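Local structure of glycosyl transferase (Staphylococcus aureus, 5TZJ) at residues Lys73-Ala78 with Ile167-Glu172; Pro153-Arg158 with Leu180-Ala185. The protein is a glycosyltransferase with a family 2 sequence region and a TarS-type linker domain, modelled here with uridine-diphosphate-N-acetylglucosamine. All blocks are in the same frame, centred on the assembly; numbering follows the deposited sequence.

Both contacts belong to the family 2 glycosyltransferase fold, and their centres lie about 12 Å apart. Contact 1 ties helix 72-81 to the loop leading into helix 177-188; contact 2 packs helix 177-188 against strand 156-158 of the central sheet. They meet through aromatic rings: Phe169 CE1 of contact 1 comes within 3.4 Å of Phe181 CG of contact 2, and the two rings stack. A second junction lies at the ligand pocket, where Arg75 CZ is 3.5 Å from Pro153 CG. Arg75 hydrogen-bonds to uridine-diphosphate-N-acetylglucosamine, and the side chain of Pro153 is about 3 Å from it, so each contact supplies part of the pocket wall.

Contact 1: Lys73-Ala78 with Ile167-Glu172. With UD1 (uridine-diphosphate-N-acetylglucosamine), chain C.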
loop_
_atom_site.group_PDB
_atom_site.type_symbol
_atom_site.label_atom_id
_atom_site.label_comp_id
_atom_site.label_asym_id
_atom_site.label_seq_id
_atom_site.Cartn_x
_atom_site.Cartn_y
_atom_site.Cartn_z
ATOM N N LYS A 73 1.436 -4.895 -13.925
ATOM C CA LYS A 73 1.191 -5.874 -14.984
ATOM C C LYS A 73 2.013 -7.154 -14.806
ATOM O O LYS A 73 1.423 -8.248 -14.860
ATOM C CB LYS A 73 1.418 -5.247 -16.359
ATOM C CG LYS A 73 1.105 -6.294 -17.451
ATOM C CD LYS A 73 1.027 -5.683 -18.856
ATOM C CE LYS A 73 0.403 -6.682 -19.845
ATOM N NZ LYS A 73 0.481 -6.055 -21.228
ATOM N N PRO A 74 3.328 -7.110 -14.525
ATOM C CA PRO A 74 4.028 -8.382 -14.287
ATOM C C PRO A 74 3.473 -9.153 -13.111
ATOM O O PRO A 74 3.495 -10.395 -13.153
ATOM C CB PRO A 74 5.494 -7.977 -14.075
ATOM C CG PRO A 74 5.574 -6.525 -14.143
ATOM C CD PRO A 74 4.261 -5.975 -14.641
ATOM N N ARG A 75 2.967 -8.482 -12.047
ATOM C CA ARG A 75 2.433 -9.286 -10.951
ATOM C C ARG A 75 1.104 -9.924 -11.350
ATOM O O ARG A 75 0.834 -11.086 -10.988
ATOM C CB ARG A 75 2.284 -8.494 -9.634
ATOM C CG ARG A 75 3.580 -7.908 -9.004
ATOM C CD ARG A 75 3.203 -7.000 -7.783
ATOM N NE ARG A 75 4.362 -6.473 -7.054
ATOM C CZ ARG A 75 4.426 -5.227 -6.594
ATOM N NH1 ARG A 75 3.399 -4.419 -6.820
ATOM N NH2 ARG A 75 5.492 -4.792 -5.918
ATOM N N ASN A 76 0.291 -9.197 -12.123
ATOM C CA ASN A 76 -0.967 -9.746 -12.661
ATOM C C ASN A 76 -0.723 -10.957 -13.556
ATOM O O ASN A 76 -1.432 -11.967 -13.456
ATOM C CB ASN A 76 -1.703 -8.671 -13.459
ATOM C CG ASN A 76 -2.279 -7.578 -12.561
ATOM O OD1 ASN A 76 -2.431 -7.792 -11.356
ATOM N ND2 ASN A 76 -2.653 -6.443 -13.145
ATOM N N VAL A 77 0.260 -10.871 -14.458
ATOM C CA VAL A 77 0.596 -12.022 -15.302
ATOM C C VAL A 77 1.010 -13.196 -14.441
ATOM O O VAL A 77 0.568 -14.340 -14.656
ATOM C CB VAL A 77 1.713 -11.634 -16.293
ATOM C CG1 VAL A 77 2.177 -12.861 -17.122
ATOM C CG2 VAL A 77 1.285 -10.430 -17.134
ATOM N N ALA A 78 1.825 -12.922 -13.408
ATOM C CA ALA A 78 2.271 -13.986 -12.515
ATOM C C ALA A 78 1.108 -14.558 -11.721
ATOM O O ALA A 78 1.055 -15.773 -11.476
ATOM C CB ALA A 78 3.334 -13.462 -11.539
ATOM N N ILE A 167 -9.377 -9.628 -7.921
ATOM C CA ILE A 167 -8.514 -8.614 -7.308
ATOM C C ILE A 167 -7.192 -8.636 -8.060
ATOM O O ILE A 167 -6.469 -9.635 -8.033
ATOM C CB ILE A 167 -8.320 -8.849 -5.807
ATOM C CG1 ILE A 167 -9.678 -8.792 -5.112
ATOM C CG2 ILE A 167 -7.383 -7.787 -5.194
ATOM C CD1 ILE A 167 -9.588 -9.098 -3.555
ATOM N N TYR A 168 -6.897 -7.544 -8.761
ATOM C CA TYR A 168 -5.674 -7.410 -9.543
ATOM C C TYR A 168 -5.055 -6.064 -9.230
ATOM O O TYR A 168 -5.667 -5.216 -8.589
ATOM C CB TYR A 168 -5.946 -7.570 -11.051
ATOM C CG TYR A 168 -6.144 -9.032 -11.342
ATOM C CD1 TYR A 168 -5.045 -9.894 -11.405
ATOM C CD2 TYR A 168 -7.418 -9.581 -11.443
ATOM C CE1 TYR A 168 -5.206 -11.270 -11.617
ATOM C CE2 TYR A 168 -7.600 -10.965 -11.655
ATOM C CZ TYR A 168 -6.490 -11.799 -11.739
ATOM O OH TYR A 168 -6.639 -13.158 -11.936
ATOM N N PHE A 169 -3.829 -5.884 -9.669
ATOM C CA PHE A 169 -3.129 -4.607 -9.613
ATOM C C PHE A 169 -3.544 -3.726 -10.787
ATOM O O PHE A 169 -3.643 -4.212 -11.922
ATOM C CB PHE A 169 -1.601 -4.834 -9.666
ATOM C CG PHE A 169 -1.061 -5.561 -8.451
ATOM C CD1 PHE A 169 -0.813 -4.867 -7.267
ATOM C CD2 PHE A 169 -0.848 -6.922 -8.479
ATOM C CE1 PHE A 169 -0.327 -5.498 -6.156
ATOM C CE2 PHE A 169 -0.374 -7.571 -7.344
ATOM C CZ PHE A 169 -0.112 -6.842 -6.167
ATOM N N PRO A 170 -3.749 -2.432 -10.568
ATOM C CA PRO A 170 -3.818 -1.509 -11.715
ATOM C C PRO A 170 -2.521 -1.591 -12.511
ATOM O O PRO A 170 -1.437 -1.699 -11.937
ATOM C CB PRO A 170 -3.981 -0.134 -11.059
ATOM C CG PRO A 170 -4.609 -0.452 -9.718
ATOM C CD PRO A 170 -3.998 -1.752 -9.283
ATOM N N GLU A 171 -2.630 -1.526 -13.828
ATOM C CA GLU A 171 -1.468 -1.626 -14.694
ATOM C C GLU A 171 -1.096 -0.259 -15.282
ATOM O O GLU A 171 -1.905 0.663 -15.292
ATOM C CB GLU A 171 -1.764 -2.644 -15.797
ATOM C CG GLU A 171 -2.181 -3.999 -15.201
ATOM C CD GLU A 171 -2.316 -5.083 -16.262
ATOM O OE1 GLU A 171 -2.410 -4.714 -17.429
ATOM O OE2 GLU A 171 -2.328 -6.286 -15.923
ATOM N N GLU A 172 0.151 -0.147 -15.786
ATOM C CA GLU A 172 0.717 1.116 -16.323
ATOM C C GLU A 172 0.718 2.255 -15.291
ATOM O O GLU A 172 0.371 3.396 -15.590
ATOM C CB GLU A 172 -0.011 1.554 -17.595
ATOM C CG GLU A 172 0.614 0.994 -18.855
ATOM C CD GLU A 172 -0.141 1.355 -20.116
ATOM O OE1 GLU A 172 0.031 0.652 -21.145
ATOM O OE2 GLU A 172 -0.900 2.349 -20.081
HETATM C "C1'" UD1 C . 7.661 -0.071 -3.068
HETATM C "C2'" UD1 C . 6.799 -1.260 -2.661
HETATM C "C3'" UD1 C . 6.547 -2.047 -3.903
HETATM C "C4'" UD1 C . 5.602 -1.242 -4.725
HETATM C "C5'" UD1 C . 6.369 -0.029 -5.254
HETATM C "C6'" UD1 C . 5.470 0.855 -6.067
HETATM C "C7'" UD1 C . 7.222 -1.750 -0.235
HETATM C "C8'" UD1 C . 6.308 -0.589 0.116
HETATM N "N2'" UD1 C . 7.481 -2.072 -1.616
HETATM O "O1'" UD1 C . 8.867 -0.593 -3.489
HETATM O "O3'" UD1 C . 6.062 -3.390 -3.621
HETATM O "O4'" UD1 C . 5.088 -2.029 -5.781
HETATM O "O5'" UD1 C . 6.943 0.749 -4.121
HETATM O "O6'" UD1 C . 4.234 1.004 -5.412
HETATM O "O7'" UD1 C . 7.750 -2.387 0.605
HETATM N N1 UD1 C . 9.251 -3.407 -11.470
HETATM C C2 UD1 C . 8.616 -3.961 -12.699
HETATM N N3 UD1 C . 8.406 -3.097 -13.903
HETATM C C4 UD1 C . 8.823 -1.700 -13.844
HETATM C C5 UD1 C . 9.437 -1.140 -12.595
HETATM C C6 UD1 C . 9.641 -2.008 -11.411
HETATM O O2 UD1 C . 8.288 -5.086 -12.722
HETATM O O4 UD1 C . 8.658 -1.014 -14.799
HETATM C C1B UD1 C . 9.381 -4.259 -10.316
HETATM C C2B UD1 C . 10.824 -4.178 -9.569
HETATM O "O2'" UD1 C . 11.785 -5.050 -10.285
HETATM C C3B UD1 C . 10.561 -4.545 -8.315
HETATM C C4B UD1 C . 9.107 -4.109 -8.042
HETATM O O4B UD1 C . 8.483 -3.844 -9.424
HETATM O O3B UD1 C . 10.566 -6.044 -8.163
HETATM C C5B UD1 C . 8.974 -2.911 -7.280
HETATM O O5B UD1 C . 9.621 -1.857 -7.941
HETATM P PA UD1 C . 10.698 -0.984 -7.046
HETATM O O1A UD1 C . 11.525 -0.102 -7.946
HETATM O O2A UD1 C . 11.566 -1.921 -6.226
HETATM O O3A UD1 C . 9.722 -0.099 -6.024
HETATM P PB UD1 C . 9.956 0.233 -4.421
HETATM O O1B UD1 C . 11.337 -0.118 -3.916
HETATM O O2B UD1 C . 9.788 1.744 -4.427
HETATM O O HOH W 1 2.675 -2.272 -14.882
#
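One face of the Phe169 ring receives the aliphatic part of Arg75, with Arg75 CD 3.9 Å from the ring centroid in a CH-pi contact, while Asn76 OD1 lies at the ring's edge. The same oxygen sits in the plane of the Tyr168 ring, 3.4 Å from Tyr168 CD1, and the amide and that ring are nearly perpendicular (86°). At the edge of the Arg75 guanidinium, near its plane, lies UD1 O3'. Asn76 joins helix and loop through three hydrogen bonds. Its OD1 accepts from Phe169 N at 2.9 Å, on a lone pair in the carbonyl plane, and its ND2 donates to Phe169 O at 2.7 Å. The other ND2 hydrogen goes almost straight (173°) to the anti lone pair of Glu171 OE2. Both acceptors lie in the amide plane, so the bonds fix the amide's rotation. Beside it, the methylenes of Lys73 run past the Glu171 carboxylate, but Lys73 NZ stays 5.0 Å from Glu171 OE1, too far for a salt bridge. Arg75, extended from CG to NE, reaches beyond Phe169 to the ligand: Arg75 NH2 donates to UD1 O4' at 2.8 Å and more weakly to O3'. Salt bridges to Asp91 and Glu177 further restrain this group. The arrangement forms part of the pocket that holds uridine-diphosphate-N-acetylglucosamine in this family 2 glycosyltransferase, joining a helix of its alpha/beta fold to the loop before helix 177-188.

Contact 2: Pro153-Arg158 with Leu180-Ala185; sequences PTKIYR and LFTMKA
Tyr157 and Phe181 form a T-shaped (edge-to-face) aromatic pair in the interior of the glycosyltransferase alpha/beta fold, where strand 156-158 of the mixed sheet faces helix 177-188. The ring planes stand at 70°, and Phe181 CE2 sits over one face of Tyr157, offset toward its rim. Phe181 CG lies anti to the backbone N (chi1 176°), which swings the ring off the helix toward the strand. At the edge of the Tyr157 ring the methyl of Ala185, one helical turn after Phe181, approaches to 3.7 Å between Ala185 CB and Tyr157 CD1. Leu162 of helix 159-164 adds to this apolar cluster by touching Tyr157, Phe181 and Ala185.

Packing is looser toward Pro153 and Lys155, although this side too is buried. Lys155 CD comes no nearer than 4.4 Å to Thr182 CG2, and the lysine's ammonium group bonds instead to Ser152 O and Thr150 OG1. Pro153 CA lies 4.1 Å from Thr182 OG1, while its ring turns to the ligand pocket. Between the close and loose parts stands the polar link: Tyr157 OH donates to Thr182 OG1 at 2.8 Å, and that threonine oxygen is also hydrogen-bonded to Leu151 O.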
loop_
_atom_site.group_PDB
_atom_site.type_symbol
_atom_site.label_atom_id
_atom_site.label_comp_id
_atom_site.label_asym_id
_atom_site.label_seq_id
_atom_site.Cartn_x
_atom_site.Cartn_y
_atom_site.Cartn_z
ATOM N N PRO A 153 2.234 -4.870 -1.178
ATOM C CA PRO A 153 1.777 -6.231 -1.476
ATOM C C PRO A 153 2.665 -7.322 -0.881
ATOM O O PRO A 153 2.465 -8.512 -1.190
ATOM C CB PRO A 153 1.811 -6.249 -3.014
ATOM C CG PRO A 153 2.967 -5.354 -3.370
ATOM C CD PRO A 153 2.949 -4.250 -2.312
ATOM N N THR A 154 3.629 -6.948 -0.033
ATOM C CA THR A 154 4.661 -7.867 0.492
ATOM C C THR A 154 4.119 -8.651 1.691
ATOM O O THR A 154 4.640 -8.590 2.808
ATOM C CB THR A 154 5.888 -7.061 0.891
ATOM O OG1 THR A 154 5.482 -6.081 1.878
ATOM C CG2 THR A 154 6.432 -6.336 -0.328
ATOM N N LYS A 155 3.018 -9.350 1.420
ATOM C CA LYS A 155 2.222 -10.110 2.369
ATOM C C LYS A 155 1.830 -11.416 1.688
ATOM O O LYS A 155 2.051 -11.613 0.485
ATOM C CB LYS A 155 0.965 -9.336 2.799
ATOM C CG LYS A 155 1.259 -7.882 3.293
ATOM C CD LYS A 155 -0.026 -7.041 3.360
ATOM C CE LYS A 155 0.197 -5.717 4.156
ATOM N NZ LYS A 155 1.228 -4.881 3.510
ATOM N N ILE A 156 1.221 -12.301 2.466
ATOM C CA ILE A 156 0.718 -13.565 1.965
ATOM C C ILE A 156 -0.791 -13.462 1.815
ATOM O O ILE A 156 -1.509 -13.068 2.768
ATOM C CB ILE A 156 1.127 -14.713 2.905
ATOM C CG1 ILE A 156 2.657 -14.814 2.911
ATOM C CG2 ILE A 156 0.487 -16.063 2.484
ATOM C CD1 ILE A 156 3.185 -15.942 3.807
ATOM N N TYR A 157 -1.285 -13.845 0.624
ATOM C CA TYR A 157 -2.708 -13.767 0.305
ATOM C C TYR A 157 -3.203 -15.119 -0.176
ATOM O O TYR A 157 -2.527 -15.782 -0.966
ATOM C CB TYR A 157 -3.001 -12.775 -0.770
ATOM C CG TYR A 157 -2.432 -11.385 -0.575
ATOM C CD1 TYR A 157 -3.287 -10.329 -0.258
ATOM C CD2 TYR A 157 -1.064 -11.112 -0.730
ATOM C CE1 TYR A 157 -2.808 -9.049 -0.100
ATOM C CE2 TYR A 157 -0.568 -9.806 -0.570
ATOM C CZ TYR A 157 -1.456 -8.783 -0.274
ATOM O OH TYR A 157 -1.035 -7.478 -0.117
ATOM N N ARG A 158 -4.404 -15.515 0.268
ATOM C CA ARG A 158 -4.978 -16.751 -0.248
ATOM C C ARG A 158 -5.294 -16.552 -1.722
ATOM O O ARG A 158 -5.938 -15.562 -2.088
ATOM C CB ARG A 158 -6.240 -17.141 0.512
ATOM C CG ARG A 158 -6.824 -18.512 0.072
ATOM C CD ARG A 158 -8.125 -18.766 0.828
ATOM N NE ARG A 158 -7.885 -18.870 2.265
ATOM C CZ ARG A 158 -7.530 -20.007 2.882
ATOM N NH1 ARG A 158 -7.366 -21.125 2.177
ATOM N NH2 ARG A 158 -7.325 -20.025 4.200
ATOM N N LEU A 180 -4.767 -0.073 -3.709
ATOM C CA LEU A 180 -6.106 -0.557 -4.051
ATOM C C LEU A 180 -6.152 -2.082 -3.936
ATOM O O LEU A 180 -7.096 -2.646 -3.373
ATOM C CB LEU A 180 -6.463 -0.084 -5.474
ATOM C CG LEU A 180 -7.800 -0.536 -6.118
ATOM C CD1 LEU A 180 -8.963 -0.107 -5.210
ATOM C CD2 LEU A 180 -7.978 -0.007 -7.572
ATOM N N PHE A 181 -5.113 -2.752 -4.440
ATOM C CA PHE A 181 -5.027 -4.208 -4.390
ATOM C C PHE A 181 -5.161 -4.719 -2.963
ATOM O O PHE A 181 -5.977 -5.600 -2.673
ATOM C CB PHE A 181 -3.692 -4.640 -4.987
ATOM C CG PHE A 181 -3.439 -6.161 -4.911
ATOM C CD1 PHE A 181 -3.863 -6.985 -5.965
ATOM C CD2 PHE A 181 -2.774 -6.720 -3.845
ATOM C CE1 PHE A 181 -3.644 -8.378 -5.934
ATOM C CE2 PHE A 181 -2.551 -8.152 -3.776
ATOM C CZ PHE A 181 -2.982 -8.966 -4.838
ATOM N N THR A 182 -4.371 -4.173 -2.052
ATOM C CA THR A 182 -4.389 -4.692 -0.694
ATOM C C THR A 182 -5.647 -4.248 0.051
ATOM O O THR A 182 -6.170 -5.008 0.860
ATOM C CB THR A 182 -3.124 -4.236 0.036
ATOM O OG1 THR A 182 -1.983 -4.884 -0.571
ATOM C CG2 THR A 182 -3.213 -4.575 1.567
ATOM N N MET A 183 -6.183 -3.058 -0.250
ATOM C CA MET A 183 -7.435 -2.659 0.398
ATOM C C MET A 183 -8.570 -3.579 -0.021
ATOM O O MET A 183 -9.392 -3.987 0.819
ATOM C CB MET A 183 -7.789 -1.187 0.081
ATOM C CG MET A 183 -7.115 -0.182 0.968
ATOM S SD MET A 183 -7.560 -0.280 2.743
ATOM C CE MET A 183 -9.338 -0.486 2.651
ATOM N N LYS A 184 -8.628 -3.918 -1.315
ATOM C CA LYS A 184 -9.577 -4.922 -1.796
ATOM C C LYS A 184 -9.383 -6.253 -1.072
ATOM O O LYS A 184 -10.358 -6.902 -0.667
ATOM C CB LYS A 184 -9.417 -5.137 -3.315
ATOM C CG LYS A 184 -10.075 -4.081 -4.229
ATOM C CD LYS A 184 -9.735 -4.341 -5.731
ATOM C CE LYS A 184 -10.396 -3.317 -6.690
ATOM N NZ LYS A 184 -10.032 -3.478 -8.149
ATOM N N ALA A 185 -8.134 -6.695 -0.931
ATOM C CA ALA A 185 -7.911 -7.983 -0.267
ATOM C C ALA A 185 -8.334 -7.897 1.196
ATOM O O ALA A 185 -8.940 -8.831 1.731
ATOM C CB ALA A 185 -6.440 -8.398 -0.363
#